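Local coordinates for protein fatty acid amide hydrolase (Candida albicans, PDB 6KVR) that probably hydrolyses amides of monocarboxylic acids, including fatty acid amides, to the carboxylate and ammonium, as a member of the amidase family, at residues F462-T467 and L543-K548; V147-G152 and E191-V196; H209-N214 and L227-G232; S252-S257 and E290-V295. All coordinates share one frame; numbering follows the deposited sequence.

Contact 1: residues F462-T467 and L543-K548; sequences FILSPT and LQLSGK
Ile463 and Ser546 face each other as an antiparallel hydrogen-bonded pair: Ile463 N meets Ser546 O at 2.9 Å, and the return bond from Ser546 N to Ile463 O is nearly straight at 171°. Ser465 and Gln544 repeat the pairing two residues along, with Gln544 N 2.9 Å from Ser465 O. On the leucine face, Leu464 has CG anti to the backbone N (chi1 178°), which lays CD1 over Gln544 O at 3.3 Å. Leu545 CD1 touches Phe462 CB at 3.8 Å, while Ser546 O lies at the edge of the Phe462 ring, in its plane. The face that carries Ile463, Ser465, Gln544 and Ser546 is more polar. Gln544 crosses Thr467, just past the strand, at about a right angle, its CG 3.4 Å from Thr467 OG1, which bonds Gly542 O; NE2 gives a bent bond to Pro466 O at 2.9 Å. The amide also bonds Tyr483 O through NE2 and Arg259 through OE1, so its rotation is fixed. A water joins Ile463 O, Ser465 OG and Ser546 OG, which also bonds Thr494 OG1. Packing slackens beyond Gly547, where partly exposed Lys548 leaves without touching 462-467. Strands 540-546 and 462-466 are neighbours in the mixed sheet at the heart of the amidase fold, with the side chain of Gln544 about 6 Å from Gly256 of the predicted substrate site.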
loop_
_atom_site.group_PDB
_atom_site.type_symbol
_atom_site.label_atom_id
_atom_site.label_comp_id
_atom_site.label_asym_id
_atom_site.label_seq_id
_atom_site.Cartn_x
_atom_site.Cartn_y
_atom_site.Cartn_z
ATOM N N PHE A 462 -7.855 21.478 -1.221
ATOM C CA PHE A 462 -8.648 20.689 -0.274
ATOM C C PHE A 462 -10.103 20.628 -0.698
ATOM O O PHE A 462 -10.593 21.468 -1.455
ATOM C CB PHE A 462 -8.573 21.249 1.148
ATOM C CG PHE A 462 -7.172 21.453 1.630
ATOM C CD1 PHE A 462 -6.408 20.373 2.061
ATOM C CD2 PHE A 462 -6.601 22.715 1.625
ATOM C CE1 PHE A 462 -5.098 20.553 2.494
ATOM C CE2 PHE A 462 -5.286 22.901 2.054
ATOM C CZ PHE A 462 -4.535 21.813 2.490
ATOM N N ILE A 463 -10.798 19.613 -0.190
ATOM C CA ILE A 463 -12.235 19.457 -0.390
ATOM C C ILE A 463 -12.909 19.596 0.967
ATOM O O ILE A 463 -12.503 18.951 1.946
ATOM C CB ILE A 463 -12.559 18.118 -1.077
ATOM C CG1 ILE A 463 -11.792 18.026 -2.402
ATOM C CG2 ILE A 463 -14.057 17.984 -1.366
ATOM C CD1 ILE A 463 -11.970 16.729 -3.140
ATOM N N LEU A 464 -13.890 20.485 1.042
ATOM C CA LEU A 464 -14.646 20.745 2.260
ATOM C C LEU A 464 -16.034 20.159 2.069
ATOM O O LEU A 464 -16.650 20.354 1.013
ATOM C CB LEU A 464 -14.730 22.242 2.549
ATOM C CG LEU A 464 -15.535 22.709 3.771
ATOM C CD1 LEU A 464 -14.943 22.160 5.054
ATOM C CD2 LEU A 464 -15.600 24.242 3.841
ATOM N N SER A 465 -16.521 19.429 3.069
ATOM C CA SER A 465 -17.751 18.674 2.882
ATOM C C SER A 465 -18.359 18.375 4.250
ATOM O O SER A 465 -17.663 18.449 5.270
ATOM C CB SER A 465 -17.477 17.371 2.113
ATOM O OG SER A 465 -16.770 16.473 2.947
ATOM N N PRO A 466 -19.649 18.015 4.299
ATOM C CA PRO A 466 -20.248 17.564 5.560
ATOM C C PRO A 466 -19.599 16.276 6.039
ATOM O O PRO A 466 -18.935 15.567 5.282
ATOM C CB PRO A 466 -21.726 17.332 5.197
ATOM C CG PRO A 466 -21.930 18.043 3.857
ATOM C CD PRO A 466 -20.607 17.933 3.180
ATOM N N THR A 467 -19.798 15.975 7.325
ATOM C CA THR A 467 -19.356 14.707 7.895
ATOM C C THR A 467 -20.450 13.663 7.895
ATOM O O THR A 467 -20.148 12.463 7.948
ATOM C CB THR A 467 -18.864 14.895 9.333
ATOM O OG1 THR A 467 -17.952 15.999 9.374
ATOM C CG2 THR A 467 -18.108 13.645 9.810
ATOM N N LEU A 543 -17.150 19.598 10.351
ATOM C CA LEU A 543 -17.057 19.413 8.908
ATOM C C LEU A 543 -15.742 18.722 8.558
ATOM O O LEU A 543 -14.821 18.655 9.377
ATOM C CB LEU A 543 -17.160 20.764 8.181
ATOM C CG LEU A 543 -18.434 21.608 8.294
ATOM C CD1 LEU A 543 -18.217 22.958 7.614
ATOM C CD2 LEU A 543 -19.659 20.901 7.694
ATOM N N GLN A 544 -15.639 18.241 7.318
ATOM C CA GLN A 544 -14.469 17.503 6.862
ATOM C C GLN A 544 -13.638 18.316 5.876
ATOM O O GLN A 544 -14.176 18.939 4.953
ATOM C CB GLN A 544 -14.865 16.189 6.195
ATOM C CG GLN A 544 -15.491 15.214 7.143
ATOM C CD GLN A 544 -15.703 13.880 6.471
ATOM O OE1 GLN A 544 -15.044 12.902 6.814
ATOM N NE2 GLN A 544 -16.590 13.842 5.479
ATOM N N LEU A 545 -12.322 18.263 6.060
ATOM C CA LEU A 545 -11.339 18.807 5.127
ATOM C C LEU A 545 -10.448 17.667 4.629
ATOM O O LEU A 545 -9.674 17.089 5.401
ATOM C CB LEU A 545 -10.523 19.904 5.806
ATOM C CG LEU A 545 -9.708 20.842 4.910
ATOM C CD1 LEU A 545 -10.570 21.920 4.263
ATOM C CD2 LEU A 545 -8.624 21.464 5.765
ATOM N N SER A 546 -10.555 17.340 3.344
ATOM C CA SER A 546 -9.799 16.253 2.733
ATOM C C SER A 546 -8.713 16.788 1.800
ATOM O O SER A 546 -8.965 17.694 1.001
ATOM C CB SER A 546 -10.720 15.333 1.932
ATOM O OG SER A 546 -11.829 14.955 2.710
ATOM N N GLY A 547 -7.516 16.200 1.881
ATOM C CA GLY A 547 -6.423 16.518 0.993
ATOM C C GLY A 547 -6.046 15.350 0.097
ATOM O O GLY A 547 -6.597 14.257 0.191
ATOM N N LYS A 548 -5.090 15.613 -0.799
ATOM C CA LYS A 548 -4.576 14.552 -1.653
ATOM C C LYS A 548 -3.829 13.506 -0.820
ATOM O O LYS A 548 -3.360 13.771 0.292
ATOM C CB LYS A 548 -3.654 15.125 -2.737
ATOM C CG LYS A 548 -4.386 15.769 -3.915
ATOM C CD LYS A 548 -3.492 16.754 -4.666
ATOM C CE LYS A 548 -2.528 17.442 -3.709
ATOM N NZ LYS A 548 -1.815 18.591 -4.342
HETATM O O HOH W 1 -14.209 16.710 2.640
#

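Contact 2: residues V147-G152 and E191-V196; sequences VGPLHG and EKLGAV
The Schellman motif that ends helix 185-192 at Gly194 docks against a type I beta turn running from Gly148 to His151. Leu193 O receives Leu150 N at 3.0 Å, with the donor tilted 34° from the carbonyl plane. Next along, Gly194 O accepts from Gly152 N at 3.0 Å, this donor standing above the carbonyl plane. Gly194, at positive phi (113°), brings its CA to 3.8 Å from His151 CA, an approach possible because it carries no side chain. Around these bonds the apolar groups interlock: Leu193 sends CD2 against Pro149 CD at 3.8 Å, while its CB meets Leu150 CD1 at 4.1 Å. Val196 CG2 rests on Gly152 CA. Just ahead of the turn, Val147 N bonds His151 ND1 at 3.0 Å and nearly straight (172°), though tilted from the ring plane; ND1 is thus probably unprotonated. Helix 303-317 covers the leucine and proline side, and Arg136 of helix 126-143 bonds Gly194 O and, through a second bond, Ala195 O. At the helix C-terminus Leu193 O therefore finds a turn amide, and Gly194 O the amide of Gly152 and a guanidinium, which would be expected to offset the negative end of the helix dipole.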
loop_
_atom_site.group_PDB
_atom_site.type_symbol
_atom_site.label_atom_id
_atom_site.label_comp_id
_atom_site.label_asym_id
_atom_site.label_seq_id
_atom_site.Cartn_x
_atom_site.Cartn_y
_atom_site.Cartn_z
ATOM N N VAL A 147 11.129 11.371 29.170
ATOM C CA VAL A 147 11.290 10.128 28.427
ATOM C C VAL A 147 11.112 10.328 26.929
ATOM O O VAL A 147 11.648 9.546 26.137
ATOM C CB VAL A 147 10.283 9.085 28.953
ATOM C CG1 VAL A 147 10.542 7.724 28.346
ATOM C CG2 VAL A 147 10.349 9.011 30.465
ATOM N N GLY A 148 10.360 11.351 26.517
ATOM C CA GLY A 148 10.034 11.558 25.123
ATOM C C GLY A 148 8.978 12.640 25.010
ATOM O O GLY A 148 8.558 13.212 26.016
ATOM N N PRO A 149 8.512 12.928 23.789
ATOM C CA PRO A 149 7.661 14.117 23.577
ATOM C C PRO A 149 6.242 14.004 24.113
ATOM O O PRO A 149 5.520 15.009 24.072
ATOM C CB PRO A 149 7.645 14.269 22.052
ATOM C CG PRO A 149 7.928 12.911 21.542
ATOM C CD PRO A 149 8.863 12.264 22.523
ATOM N N LEU A 150 5.804 12.835 24.585
ATOM C CA LEU A 150 4.479 12.688 25.183
ATOM C C LEU A 150 4.568 12.410 26.677
ATOM O O LEU A 150 3.610 11.908 27.274
ATOM C CB LEU A 150 3.688 11.578 24.482
ATOM C CG LEU A 150 3.367 11.775 22.993
ATOM C CD1 LEU A 150 2.569 10.597 22.465
ATOM C CD2 LEU A 150 2.614 13.080 22.742
ATOM N N HIS A 151 5.717 12.711 27.280
ATOM C CA HIS A 151 5.979 12.432 28.684
ATOM C C HIS A 151 4.891 13.036 29.560
ATOM O O HIS A 151 4.698 14.258 29.579
ATOM C CB HIS A 151 7.359 12.995 29.053
ATOM C CG HIS A 151 7.747 12.795 30.487
ATOM N ND1 HIS A 151 8.748 11.929 30.872
ATOM C CD2 HIS A 151 7.295 13.376 31.625
ATOM C CE1 HIS A 151 8.881 11.967 32.187
ATOM N NE2 HIS A 151 8.010 12.837 32.668
ATOM N N GLY A 152 4.155 12.170 30.250
ATOM C CA GLY A 152 3.137 12.602 31.182
ATOM C C GLY A 152 1.803 12.976 30.580
ATOM O O GLY A 152 0.953 13.500 31.303
ATOM N N GLU A 191 3.446 4.549 24.714
ATOM C CA GLU A 191 4.105 4.386 26.006
ATOM C C GLU A 191 5.585 4.748 25.928
ATOM O O GLU A 191 6.097 5.485 26.775
ATOM C CB GLU A 191 3.937 2.953 26.505
ATOM C CG GLU A 191 4.499 2.726 27.887
ATOM C CD GLU A 191 4.470 1.258 28.293
ATOM O OE1 GLU A 191 4.547 0.976 29.515
ATOM O OE2 GLU A 191 4.398 0.385 27.407
ATOM N N LYS A 192 6.299 4.227 24.925
ATOM C CA LYS A 192 7.717 4.569 24.790
ATOM C C LYS A 192 7.923 6.078 24.649
ATOM O O LYS A 192 8.905 6.626 25.158
ATOM C CB LYS A 192 8.337 3.825 23.601
ATOM C CG LYS A 192 8.345 2.297 23.772
ATOM C CD LYS A 192 8.988 1.567 22.587
ATOM C CE LYS A 192 8.910 0.047 22.764
ATOM N NZ LYS A 192 9.234 -0.695 21.496
ATOM N N LEU A 193 7.001 6.772 23.981
ATOM C CA LEU A 193 7.071 8.223 23.871
ATOM C C LEU A 193 6.711 8.941 25.177
ATOM O O LEU A 193 6.889 10.168 25.267
ATOM C CB LEU A 193 6.155 8.697 22.741
ATOM C CG LEU A 193 6.549 8.259 21.320
ATOM C CD1 LEU A 193 5.428 8.552 20.326
ATOM C CD2 LEU A 193 7.828 8.953 20.876
ATOM N N GLY A 194 6.200 8.224 26.176
ATOM C CA GLY A 194 5.955 8.791 27.484
ATOM C C GLY A 194 4.507 8.920 27.899
ATOM O O GLY A 194 4.251 9.426 29.001
ATOM N N ALA A 195 3.548 8.466 27.092
ATOM C CA ALA A 195 2.147 8.714 27.414
ATOM C C ALA A 195 1.719 7.923 28.649
ATOM O O ALA A 195 2.350 6.944 29.041
ATOM C CB ALA A 195 1.253 8.362 26.229
ATOM N N VAL A 196 0.622 8.364 29.265
ATOM C CA VAL A 196 0.082 7.739 30.469
ATOM C C VAL A 196 -1.306 7.206 30.142
ATOM O O VAL A 196 -2.130 7.929 29.567
ATOM C CB VAL A 196 0.016 8.730 31.651
ATOM C CG1 VAL A 196 -0.613 8.067 32.866
ATOM C CG2 VAL A 196 1.412 9.285 31.993
#

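Contact 3: residues H209-N214 and L227-G232; sequences HLDSAN and LLSSGG
Leu210 and Gly232 bring two irregular backbones to 4.1 Å between their CA atoms, and the main chains interlock through CA-H...O contacts. Gly231 CA faces Leu210 O at 3.4 Å, Leu210 CA faces Gly232 O, and Gly232 CA points almost straight at Asp211 O, with an angle of 167° at the hydrogen. Gly232 is nearly fully extended (phi 176°), and it is the lack of a side chain that lets Asp211 O and His209 O come so close to it. Leu210 reaches over the same residue, its CD2 only 3.2 Å from Gly232 O. The direct hydrogen bond between the segments is made by side chains: Ser229 OG donates to Asp211 OD2 at 2.7 Å, arriving on the anti side of the carboxylate and somewhat out of its plane. Asp211 holds CG anti to its backbone N (chi1 -167°), which swings the carboxylate back to Ser229; OD1 accepts from Glu476 N. Ser229 OG in turn accepts from Gly231 N at 2.6 Å, closing an ST turn that fixes the hydroxyl. A water ties the rest together, lying 2.6 Å from Ser212 OG and 2.7 Å from Gly231 O, with Ser230 OG also bonded to it. Ser212 OG further takes Thr220 N. The loop pair backs the predicted active site, with Gly232 just before Ser233 and Leu210 near Gly256. Helix 235-243 starts just beyond, where Ser235 OG bonds Gly231 O and Ser235 O bonds Ser230 OG; helix 417-423 also packs here, Leu418 on Asp211 and Thr419 bonding His209 NE2.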
loop_
_atom_site.group_PDB
_atom_site.type_symbol
_atom_site.label_atom_id
_atom_site.label_comp_id
_atom_site.label_asym_id
_atom_site.label_seq_id
_atom_site.Cartn_x
_atom_site.Cartn_y
_atom_site.Cartn_z
ATOM N N HIS A 209 -20.745 0.404 13.369
ATOM C CA HIS A 209 -21.784 1.404 13.551
ATOM C C HIS A 209 -21.138 2.780 13.630
ATOM O O HIS A 209 -20.059 2.946 14.205
ATOM C CB HIS A 209 -22.618 1.257 14.870
ATOM C CG HIS A 209 -23.106 -0.121 15.188
ATOM N ND1 HIS A 209 -23.992 -0.358 16.226
ATOM C CD2 HIS A 209 -22.839 -1.330 14.640
ATOM C CE1 HIS A 209 -24.254 -1.649 16.294
ATOM N NE2 HIS A 209 -23.563 -2.264 15.351
ATOM N N LEU A 210 -21.835 3.787 13.122
ATOM C CA LEU A 210 -21.508 5.155 13.527
ATOM C C LEU A 210 -22.210 5.519 14.834
ATOM O O LEU A 210 -22.743 6.619 14.994
ATOM C CB LEU A 210 -21.852 6.134 12.409
ATOM C CG LEU A 210 -21.023 5.981 11.122
ATOM C CD1 LEU A 210 -21.196 7.192 10.195
ATOM C CD2 LEU A 210 -19.536 5.728 11.396
ATOM N N ASP A 211 -22.178 4.587 15.784
ATOM C CA ASP A 211 -22.894 4.608 17.060
ATOM C C ASP A 211 -22.211 3.584 17.969
ATOM O O ASP A 211 -21.194 2.998 17.586
ATOM C CB ASP A 211 -24.379 4.294 16.850
ATOM C CG ASP A 211 -25.218 4.600 18.070
ATOM O OD1 ASP A 211 -26.261 3.928 18.254
ATOM O OD2 ASP A 211 -24.833 5.515 18.848
ATOM N N SER A 212 -22.803 3.303 19.147
ATOM C CA SER A 212 -22.077 2.603 20.203
ATOM C C SER A 212 -22.715 1.325 20.759
ATOM O O SER A 212 -22.064 0.653 21.579
ATOM C CB SER A 212 -21.826 3.557 21.386
ATOM O OG SER A 212 -22.955 4.376 21.641
ATOM N N ALA A 213 -23.935 0.951 20.358
ATOM C CA ALA A 213 -24.630 -0.129 21.067
ATOM C C ALA A 213 -23.784 -1.393 21.113
ATOM O O ALA A 213 -23.296 -1.868 20.087
ATOM C CB ALA A 213 -25.984 -0.435 20.417
ATOM N N ASN A 214 -23.598 -1.924 22.319
ATOM C CA ASN A 214 -22.905 -3.189 22.518
ATOM C C ASN A 214 -23.505 -3.896 23.733
ATOM O O ASN A 214 -24.209 -3.287 24.547
ATOM C CB ASN A 214 -21.402 -2.968 22.707
ATOM C CG ASN A 214 -21.085 -2.271 24.020
ATOM O OD1 ASN A 214 -21.004 -2.912 25.071
ATOM N ND2 ASN A 214 -20.902 -0.952 23.966
ATOM N N LEU A 227 -29.212 13.222 25.008
ATOM C CA LEU A 227 -30.113 12.384 24.223
ATOM C C LEU A 227 -29.396 11.790 23.006
ATOM O O LEU A 227 -29.732 10.678 22.569
ATOM C CB LEU A 227 -31.349 13.179 23.795
ATOM C CG LEU A 227 -32.359 12.470 22.872
ATOM C CD1 LEU A 227 -33.033 11.276 23.544
ATOM C CD2 LEU A 227 -33.411 13.441 22.375
ATOM N N LEU A 228 -28.390 12.486 22.470
ATOM C CA LEU A 228 -27.789 12.084 21.202
ATOM C C LEU A 228 -26.661 11.074 21.391
ATOM O O LEU A 228 -26.047 10.964 22.456
ATOM C CB LEU A 228 -27.257 13.300 20.437
ATOM C CG LEU A 228 -28.278 14.448 20.402
ATOM C CD1 LEU A 228 -27.689 15.656 19.704
ATOM C CD2 LEU A 228 -29.610 13.990 19.739
ATOM N N SER A 229 -26.397 10.328 20.322
ATOM C CA SER A 229 -25.226 9.468 20.270
ATOM C C SER A 229 -23.944 10.292 20.203
ATOM O O SER A 229 -23.902 11.379 19.619
ATOM C CB SER A 229 -25.305 8.559 19.047
ATOM O OG SER A 229 -24.020 8.090 18.698
ATOM N N SER A 230 -22.876 9.754 20.788
ATOM C CA SER A 230 -21.547 10.321 20.593
ATOM C C SER A 230 -20.866 9.779 19.344
ATOM O O SER A 230 -19.730 10.176 19.057
ATOM C CB SER A 230 -20.666 10.067 21.826
ATOM O OG SER A 230 -20.187 8.721 21.867
ATOM N N GLY A 231 -21.530 8.904 18.593
ATOM C CA GLY A 231 -20.992 8.367 17.357
ATOM C C GLY A 231 -20.331 7.015 17.527
ATOM O O GLY A 231 -20.520 6.309 18.518
ATOM N N GLY A 232 -19.548 6.653 16.517
ATOM C CA GLY A 232 -18.788 5.418 16.539
ATOM C C GLY A 232 -18.088 5.238 15.208
ATOM O O GLY A 232 -18.243 6.045 14.294
HETATM O O HOH W 2 -21.958 6.686 20.829
#

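Contact 4: residues S252-S257 and E290-V295; sequences SDIGGS and ESVPAV
Ile254 leans across to Ala294 and Val292, and its atoms trace the contact. CB stands 4.3 Å from Ala294 CB. CG2 branches away from 290-295, whereas CG1 turns inward, 3.7 Å from Val292 O and within packing range of Val292 CG2. At the tip, CD1 presses on Val292 O at 3.2 Å and also touches Ala294. The close approach goes with a chi1 of -139°, well off a staggered position, which suggests a somewhat strained fit; Val292 O is bonded by Gln289 NE2. Backbone contact is sparser: Asp253 N bonds Val295 O at 2.7 Å with a bent angle of 137°, and a water donates to both Asp253 O (2.8 Å) and Pro293 O (2.9 Å), bridging the two segments. From the end of the strand, Asp253 OD2 makes a salt bridge with Arg259, and Ser252 OG bonds Lys158, the predicted charge-relay lysine. After Ile254 the chain turns through Gly255 and Gly256, both at positive phi, to Ser257, the predicted acyl-ester serine. The run from Ile254 to Ser257 is the predicted substrate-binding loop, consistent with the oxyanion hole of amidase signature enzymes and their Ser-Ser-Lys triad.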
loop_
_atom_site.group_PDB
_atom_site.type_symbol
_atom_site.label_atom_id
_atom_site.label_comp_id
_atom_site.label_asym_id
_atom_site.label_seq_id
_atom_site.Cartn_x
_atom_site.Cartn_y
_atom_site.Cartn_z
ATOM N N SER A 252 -9.842 4.352 15.403
ATOM C CA SER A 252 -9.614 3.737 14.110
ATOM C C SER A 252 -10.776 4.121 13.206
ATOM O O SER A 252 -11.840 4.536 13.679
ATOM C CB SER A 252 -9.494 2.215 14.228
ATOM O OG SER A 252 -10.732 1.670 14.667
ATOM N N ASP A 253 -10.570 3.992 11.896
ATOM C CA ASP A 253 -11.504 4.585 10.934
ATOM C C ASP A 253 -11.487 3.726 9.673
ATOM O O ASP A 253 -10.520 3.713 8.908
ATOM C CB ASP A 253 -11.166 6.045 10.645
ATOM C CG ASP A 253 -12.281 6.793 9.871
ATOM O OD1 ASP A 253 -12.716 6.311 8.795
ATOM O OD2 ASP A 253 -12.697 7.901 10.322
ATOM N N ILE A 254 -12.513 2.924 9.557
ATOM C CA ILE A 254 -13.073 2.456 8.314
ATOM C C ILE A 254 -14.470 3.059 8.347
ATOM O O ILE A 254 -15.051 3.216 9.435
ATOM C CB ILE A 254 -13.075 0.908 8.277
ATOM C CG1 ILE A 254 -12.672 0.348 6.906
ATOM C CG2 ILE A 254 -14.409 0.330 8.737
ATOM C CD1 ILE A 254 -12.468 -1.203 6.891
ATOM N N GLY A 255 -14.971 3.502 7.204
ATOM C CA GLY A 255 -16.334 4.042 7.165
ATOM C C GLY A 255 -16.595 5.363 7.875
ATOM O O GLY A 255 -17.681 5.944 7.675
ATOM N N GLY A 256 -15.682 5.860 8.708
ATOM C CA GLY A 256 -15.906 7.138 9.368
ATOM C C GLY A 256 -15.746 7.115 10.876
ATOM O O GLY A 256 -16.128 8.070 11.556
ATOM N N SER A 257 -15.165 6.044 11.417
ATOM C CA SER A 257 -15.188 5.823 12.858
ATOM C C SER A 257 -14.236 6.733 13.652
ATOM O O SER A 257 -14.249 6.635 14.878
ATOM C CB SER A 257 -14.884 4.352 13.160
ATOM O OG SER A 257 -15.762 3.506 12.420
ATOM N N GLU A 290 -7.990 -5.910 2.585
ATOM C CA GLU A 290 -7.089 -4.950 1.975
ATOM C C GLU A 290 -7.764 -4.050 0.951
ATOM O O GLU A 290 -7.138 -3.081 0.498
ATOM C CB GLU A 290 -5.950 -5.702 1.271
ATOM C CG GLU A 290 -4.686 -5.849 2.043
ATOM C CD GLU A 290 -3.543 -6.230 1.120
ATOM O OE1 GLU A 290 -3.716 -7.190 0.319
ATOM O OE2 GLU A 290 -2.491 -5.549 1.175
ATOM N N SER A 291 -8.983 -4.371 0.523
ATOM C CA SER A 291 -9.633 -3.564 -0.507
ATOM C C SER A 291 -9.952 -2.160 0.004
ATOM O O SER A 291 -9.787 -1.179 -0.731
ATOM C CB SER A 291 -10.888 -4.274 -1.013
ATOM O OG SER A 291 -10.537 -5.419 -1.805
ATOM N N VAL A 292 -10.407 -2.042 1.250
ATOM C CA VAL A 292 -10.552 -0.740 1.897
ATOM C C VAL A 292 -9.948 -0.863 3.291
ATOM O O VAL A 292 -10.648 -1.195 4.265
ATOM C CB VAL A 292 -12.016 -0.252 1.906
ATOM C CG1 VAL A 292 -12.989 -1.297 2.481
ATOM C CG2 VAL A 292 -12.127 1.070 2.646
ATOM N N PRO A 293 -8.646 -0.645 3.429
ATOM C CA PRO A 293 -7.998 -0.904 4.719
ATOM C C PRO A 293 -8.378 0.134 5.764
ATOM O O PRO A 293 -8.571 1.316 5.465
ATOM C CB PRO A 293 -6.497 -0.855 4.386
ATOM C CG PRO A 293 -6.393 -0.097 3.117
ATOM C CD PRO A 293 -7.680 -0.309 2.367
ATOM N N ALA A 294 -8.504 -0.339 6.997
ATOM C CA ALA A 294 -8.744 0.512 8.140
ATOM C C ALA A 294 -7.516 1.372 8.426
ATOM O O ALA A 294 -6.437 1.185 7.863
ATOM C CB ALA A 294 -9.095 -0.326 9.366
ATOM N N VAL A 295 -7.695 2.325 9.330
ATOM C CA VAL A 295 -6.684 3.325 9.621
ATOM C C VAL A 295 -6.851 3.709 11.079
ATOM O O VAL A 295 -7.953 3.651 11.627
ATOM C CB VAL A 295 -6.852 4.522 8.652
ATOM C CG1 VAL A 295 -7.146 5.827 9.390
ATOM C CG2 VAL A 295 -5.678 4.635 7.719
HETATM O O HOH W 3 -9.848 3.770 6.205
#

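Contacts 1 and 4 reach the same mixed sheet with centres about 17 Å apart, but contact 1 is a buried strand pair with backbone bonds in both directions, while contact 4 is only partly buried and has a single bent backbone bond with a water bridging beside it. Contact 3 has no regular structure; carboxylate, hydroxyl and water bonds do most of the work. It touches contact 4 directly: Gly232 C lies 3.9 Å from Ser257 CB, placing both at the predicted active site. These two lie nearest the chain centre; contact 2, largely buried, is farthest out, its centre about 23 Å away, and relies on a helix-end motif. At contact 4 alone the second subunit comes within reach, Arg444 of that subunit forming a salt bridge with Glu290.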